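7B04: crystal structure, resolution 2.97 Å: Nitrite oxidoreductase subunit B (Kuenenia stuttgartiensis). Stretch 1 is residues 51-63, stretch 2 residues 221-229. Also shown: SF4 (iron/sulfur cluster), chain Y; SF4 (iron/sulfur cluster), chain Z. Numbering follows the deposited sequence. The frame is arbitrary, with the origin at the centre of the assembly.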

# COMPACT_ATOMS: atom_id res chain seq x y z
N PHE A 51 -6.71 -16.82 -5.01
CA PHE A 51 -5.37 -16.54 -5.52
C PHE A 51 -5.03 -17.33 -6.78
O PHE A 51 -3.94 -17.15 -7.32
CB PHE A 51 -4.32 -16.83 -4.43
CG PHE A 51 -4.17 -18.29 -4.10
CD1 PHE A 51 -5.01 -18.89 -3.18
CD2 PHE A 51 -3.17 -19.04 -4.69
CE1 PHE A 51 -4.86 -20.23 -2.86
CE2 PHE A 51 -3.02 -20.38 -4.38
CZ PHE A 51 -3.86 -20.98 -3.47
N ASN A 52 -5.93 -18.17 -7.26
CA ASN A 52 -5.62 -19.14 -8.30
C ASN A 52 -6.34 -18.79 -9.60
O ASN A 52 -6.96 -17.73 -9.73
CB ASN A 52 -5.97 -20.55 -7.82
CG ASN A 52 -5.01 -21.60 -8.35
OD1 ASN A 52 -4.24 -21.34 -9.27
ND2 ASN A 52 -5.06 -22.79 -7.76
N LYS A 53 -6.25 -19.69 -10.58
CA LYS A 53 -6.77 -19.44 -11.91
C LYS A 53 -8.29 -19.27 -11.89
O LYS A 53 -9.00 -19.94 -11.13
CB LYS A 53 -6.40 -20.59 -12.85
CG LYS A 53 -4.90 -20.76 -13.07
CD LYS A 53 -4.62 -21.78 -14.16
CE LYS A 53 -4.98 -23.18 -13.71
NZ LYS A 53 -4.64 -24.21 -14.73
N GLY A 54 -8.78 -18.38 -12.75
CA GLY A 54 -10.19 -18.08 -12.84
C GLY A 54 -10.73 -17.07 -11.86
O GLY A 54 -11.85 -16.59 -12.04
N GLN A 55 -9.97 -16.72 -10.82
CA GLN A 55 -10.40 -15.78 -9.79
C GLN A 55 -9.55 -14.52 -9.79
O GLN A 55 -9.42 -13.84 -8.76
CB GLN A 55 -10.38 -16.44 -8.42
CG GLN A 55 -10.56 -17.93 -8.48
CD GLN A 55 -10.18 -18.63 -7.20
OE1 GLN A 55 -9.00 -18.87 -6.95
NE2 GLN A 55 -11.17 -18.98 -6.40
N GLU A 56 -8.97 -14.18 -10.94
CA GLU A 56 -8.03 -13.06 -11.01
C GLU A 56 -8.73 -11.73 -10.72
O GLU A 56 -8.11 -10.81 -10.18
CB GLU A 56 -7.34 -13.03 -12.37
CG GLU A 56 -6.52 -14.28 -12.67
CD GLU A 56 -7.35 -15.39 -13.31
OE1 GLU A 56 -8.57 -15.18 -13.51
OE2 GLU A 56 -6.78 -16.46 -13.62
N PHE A 57 -10.01 -11.62 -11.09
CA PHE A 57 -10.78 -10.41 -10.84
C PHE A 57 -11.52 -10.45 -9.51
O PHE A 57 -12.14 -9.44 -9.14
CB PHE A 57 -11.81 -10.21 -11.97
CG PHE A 57 -13.00 -11.13 -11.86
CD1 PHE A 57 -12.92 -12.44 -12.31
CD2 PHE A 57 -14.19 -10.69 -11.31
CE1 PHE A 57 -14.01 -13.29 -12.22
CE2 PHE A 57 -15.28 -11.53 -11.21
CZ PHE A 57 -15.19 -12.83 -11.67
N MET A 58 -11.46 -11.56 -8.79
CA MET A 58 -12.29 -11.76 -7.61
C MET A 58 -11.59 -11.17 -6.38
O MET A 58 -10.46 -11.56 -6.06
CB MET A 58 -12.59 -13.24 -7.40
CG MET A 58 -13.70 -13.76 -8.31
SD MET A 58 -13.78 -15.56 -8.44
CE MET A 58 -14.00 -16.02 -6.72
N TRP A 59 -12.27 -10.24 -5.71
CA TRP A 59 -11.79 -9.64 -4.46
C TRP A 59 -12.96 -9.69 -3.48
O TRP A 59 -13.75 -8.75 -3.40
CB TRP A 59 -11.30 -8.21 -4.69
CG TRP A 59 -10.21 -8.10 -5.72
CD1 TRP A 59 -10.36 -7.89 -7.06
CD2 TRP A 59 -8.80 -8.22 -5.49
NE1 TRP A 59 -9.13 -7.86 -7.67
CE2 TRP A 59 -8.16 -8.06 -6.73
CE3 TRP A 59 -8.02 -8.44 -4.35
CZ2 TRP A 59 -6.77 -8.11 -6.87
CZ3 TRP A 59 -6.64 -8.49 -4.49
CH2 TRP A 59 -6.04 -8.33 -5.74
N TRP A 60 -13.09 -10.80 -2.76
CA TRP A 60 -14.22 -10.97 -1.83
C TRP A 60 -14.14 -9.85 -0.80
O TRP A 60 -15.14 -9.28 -0.50
CB TRP A 60 -14.20 -12.36 -1.21
CG TRP A 60 -14.32 -13.48 -2.19
CD1 TRP A 60 -14.72 -13.40 -3.48
CD2 TRP A 60 -14.05 -14.87 -1.96
NE1 TRP A 60 -14.72 -14.62 -4.06
CE2 TRP A 60 -14.30 -15.54 -3.15
CE3 TRP A 60 -13.62 -15.60 -0.86
CZ2 TRP A 60 -14.14 -16.91 -3.28
CZ3 TRP A 60 -13.46 -16.95 -0.98
CH2 TRP A 60 -13.71 -17.59 -2.18
N ASN A 61 -12.95 -9.54 -0.31
CA ASN A 61 -12.84 -8.39 0.60
C ASN A 61 -12.25 -7.26 -0.21
O ASN A 61 -11.28 -7.49 -0.90
CB ASN A 61 -11.99 -8.67 1.84
CG ASN A 61 -11.84 -7.46 2.73
OD1 ASN A 61 -12.53 -7.33 3.72
ND2 ASN A 61 -10.93 -6.57 2.40
N ASN A 62 -12.94 -6.13 -0.23
CA ASN A 62 -12.48 -4.91 -0.91
C ASN A 62 -12.81 -3.73 -0.01
O ASN A 62 -13.80 -3.80 0.65
CB ASN A 62 -13.09 -4.71 -2.29
CG ASN A 62 -14.46 -4.08 -2.27
OD1 ASN A 62 -15.41 -4.70 -1.85
ND2 ASN A 62 -14.59 -2.88 -2.78
N VAL A 63 -11.92 -2.75 0.04
CA VAL A 63 -12.17 -1.47 0.76
C VAL A 63 -12.23 -0.42 -0.34
O VAL A 63 -11.32 -0.35 -1.11
CB VAL A 63 -11.08 -1.18 1.79
CG1 VAL A 63 -11.39 0.08 2.55
CG2 VAL A 63 -10.95 -2.32 2.74
N LYS A 221 -23.11 -7.64 -4.57
CA LYS A 221 -22.24 -8.10 -5.64
C LYS A 221 -21.04 -8.89 -5.11
O LYS A 221 -19.93 -8.79 -5.63
CB LYS A 221 -21.77 -6.93 -6.51
CG LYS A 221 -22.92 -6.10 -7.07
CD LYS A 221 -23.83 -6.97 -7.91
CE LYS A 221 -25.11 -6.24 -8.27
NZ LYS A 221 -26.02 -7.09 -9.09
N LYS A 222 -21.26 -9.66 -4.06
CA LYS A 222 -20.24 -10.55 -3.52
C LYS A 222 -20.11 -11.87 -4.27
O LYS A 222 -18.98 -12.33 -4.49
CB LYS A 222 -20.49 -10.79 -2.03
CG LYS A 222 -20.25 -9.56 -1.17
CD LYS A 222 -18.77 -9.20 -1.10
CE LYS A 222 -18.46 -7.96 -1.93
NZ LYS A 222 -17.02 -7.57 -1.83
N PRO A 223 -21.20 -12.54 -4.68
CA PRO A 223 -21.04 -13.77 -5.46
C PRO A 223 -20.43 -13.47 -6.82
O PRO A 223 -20.89 -12.58 -7.54
CB PRO A 223 -22.47 -14.31 -5.60
CG PRO A 223 -23.25 -13.61 -4.55
CD PRO A 223 -22.62 -12.27 -4.41
N MET A 224 -19.39 -14.21 -7.17
CA MET A 224 -18.63 -13.97 -8.38
C MET A 224 -18.44 -15.27 -9.14
O MET A 224 -18.17 -16.31 -8.55
CB MET A 224 -17.27 -13.34 -8.06
CG MET A 224 -17.37 -12.05 -7.26
SD MET A 224 -15.81 -11.48 -6.58
CE MET A 224 -16.37 -10.32 -5.35
N TYR A 225 -18.58 -15.20 -10.46
CA TYR A 225 -18.51 -16.36 -11.33
C TYR A 225 -17.06 -16.66 -11.69
O TYR A 225 -16.35 -15.78 -12.19
CB TYR A 225 -19.35 -16.13 -12.59
CG TYR A 225 -19.34 -17.27 -13.59
CD1 TYR A 225 -19.91 -18.50 -13.28
CD2 TYR A 225 -18.79 -17.10 -14.85
CE1 TYR A 225 -19.92 -19.53 -14.20
CE2 TYR A 225 -18.79 -18.12 -15.78
CZ TYR A 225 -19.36 -19.34 -15.45
OH TYR A 225 -19.37 -20.36 -16.37
N ARG A 226 -16.64 -17.88 -11.42
CA ARG A 226 -15.28 -18.32 -11.70
C ARG A 226 -15.21 -18.92 -13.09
O ARG A 226 -15.78 -20.00 -13.34
CB ARG A 226 -14.79 -19.32 -10.66
CG ARG A 226 -13.29 -19.53 -10.70
CD ARG A 226 -12.79 -20.36 -9.54
NE ARG A 226 -11.41 -20.75 -9.76
CZ ARG A 226 -10.77 -21.69 -9.07
NH1 ARG A 226 -11.39 -22.37 -8.10
NH2 ARG A 226 -9.50 -21.97 -9.35
N GLY A 227 -14.61 -18.18 -14.02
CA GLY A 227 -14.47 -18.67 -15.38
C GLY A 227 -13.92 -20.08 -15.50
O GLY A 227 -14.40 -20.88 -16.31
N LEU A 228 -12.93 -20.42 -14.67
CA LEU A 228 -12.29 -21.74 -14.78
C LEU A 228 -13.23 -22.88 -14.40
O LEU A 228 -13.31 -23.89 -15.11
CB LEU A 228 -11.03 -21.78 -13.91
CG LEU A 228 -10.05 -22.91 -14.24
CD1 LEU A 228 -9.13 -22.51 -15.38
CD2 LEU A 228 -9.26 -23.31 -13.00
N THR A 229 -13.93 -22.75 -13.28
CA THR A 229 -14.76 -23.84 -12.76
C THR A 229 -16.19 -23.81 -13.29
O THR A 229 -16.95 -24.73 -13.00
CB THR A 229 -14.78 -23.79 -11.23
OG1 THR A 229 -15.18 -22.49 -10.79
CG2 THR A 229 -13.39 -24.10 -10.67
FE1 SF4 Y . -12.02 -13.77 2.68
FE2 SF4 Y . -14.65 -13.68 3.45
FE3 SF4 Y . -12.78 -12.18 4.77
FE4 SF4 Y . -12.80 -14.90 5.06
S1 SF4 Y . -14.42 -13.44 5.71
S2 SF4 Y . -10.97 -13.57 4.70
S3 SF4 Y . -13.43 -15.54 2.96
S4 SF4 Y . -13.41 -11.97 2.59
FE1 SF4 Z . -24.86 -10.93 -0.96
FE2 SF4 Z . -25.99 -11.20 1.51
FE3 SF4 Z . -23.49 -12.20 1.04
FE4 SF4 Z . -25.67 -13.39 -0.09
S1 SF4 Z . -25.19 -13.24 2.13
S2 SF4 Z . -23.70 -12.89 -1.12
S3 SF4 Z . -26.99 -11.58 -0.50
S4 SF4 Z . -24.12 -10.01 0.99
O HOH W 1 -12.55 -16.06 -15.33

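Residues 51-63 and 221-229 of the nitrite oxidoreductase B subunit pack in opposite directions: CA atoms come nearest at Trp60-Lys222 (6.3 Å), Met58-Met224 (6.8 Å) and Gly54-Leu228 (4.6 Å), so the backbones draw closest near the end of stretch 2. No backbone-to-backbone hydrogen bond links them; side chains of stretch 2 reach instead for carbonyl groups of stretch 1, which is largely loop and two successive beta turns (type II, Asn52 to Gln55; type I, Gln55 to Met58). Together they bury 611 Å².

Lys221 makes no contact across the stretches. Lys222 leaves its backbone sideways, but its chain carries the ammonium to stretch 1, where NZ donates to Trp60 O at 2.9 Å and, weakly, to Asn62 OD1 at 3.3 Å. The base of the same side chain lies near a cluster, with CB 3.9 Å from S2 of SF4 (chain Z). Pro223 points away from stretch 1, and its CD sits 3.5 Å from that same sulfur.

Met224 points toward stretch 1 and gives the largest covered area of any residue here, 96 Å². Its SD lies 3.6 Å from Met58 CG and 3.8 Å from Trp60 CD1, a polarizable sulfur against carbon; it meets the Trp60 ring at its edge. Trp60 also places CE3 3.8 Å from S3 of SF4 (chain Y), again at the ring edge, so one indole contacts both the methionine and a cluster. Phe57 adds CE2 at 4.1 Å from Met224 CB.

The Tyr225 side chain points away, leaving its backbone to make the contact: its carbonyl O lies 3.2 Å from Phe57 CZ, near the ring plane, where the slightly positive ring hydrogens suit an oxygen.

Arg226 makes the shortest hydrogen bond between the stretches. Its extended side chain brings the guanidinium to the first turn, where NE (2.9 Å) and NH2 (2.7 Å) both donate to Lys53 O, so two N-H groups of the guanidinium converge on one carbonyl oxygen, whose partial negative charge suits the delocalised positive charge of the group. Gln55 CD lies over one face of the guanidinium, while Gln55 OE1 accepts from Asn52 N at 3.2 Å, bracing the turn.

At Gly227, a water bridges the backbones through weak bonds, accepting from Gly227 N at 3.2 Å and donating to Gly54 O at 3.4 Å. Leu228 then sets CB 3.9 Å from Gly54 CA and CD2 3.9 Å from Lys53 CB. Glycine permits this closeness: an ideal CB on Gly54 would fall 2.7 Å from Leu228 CB, a clash. Thr229 makes no contact with stretch 1.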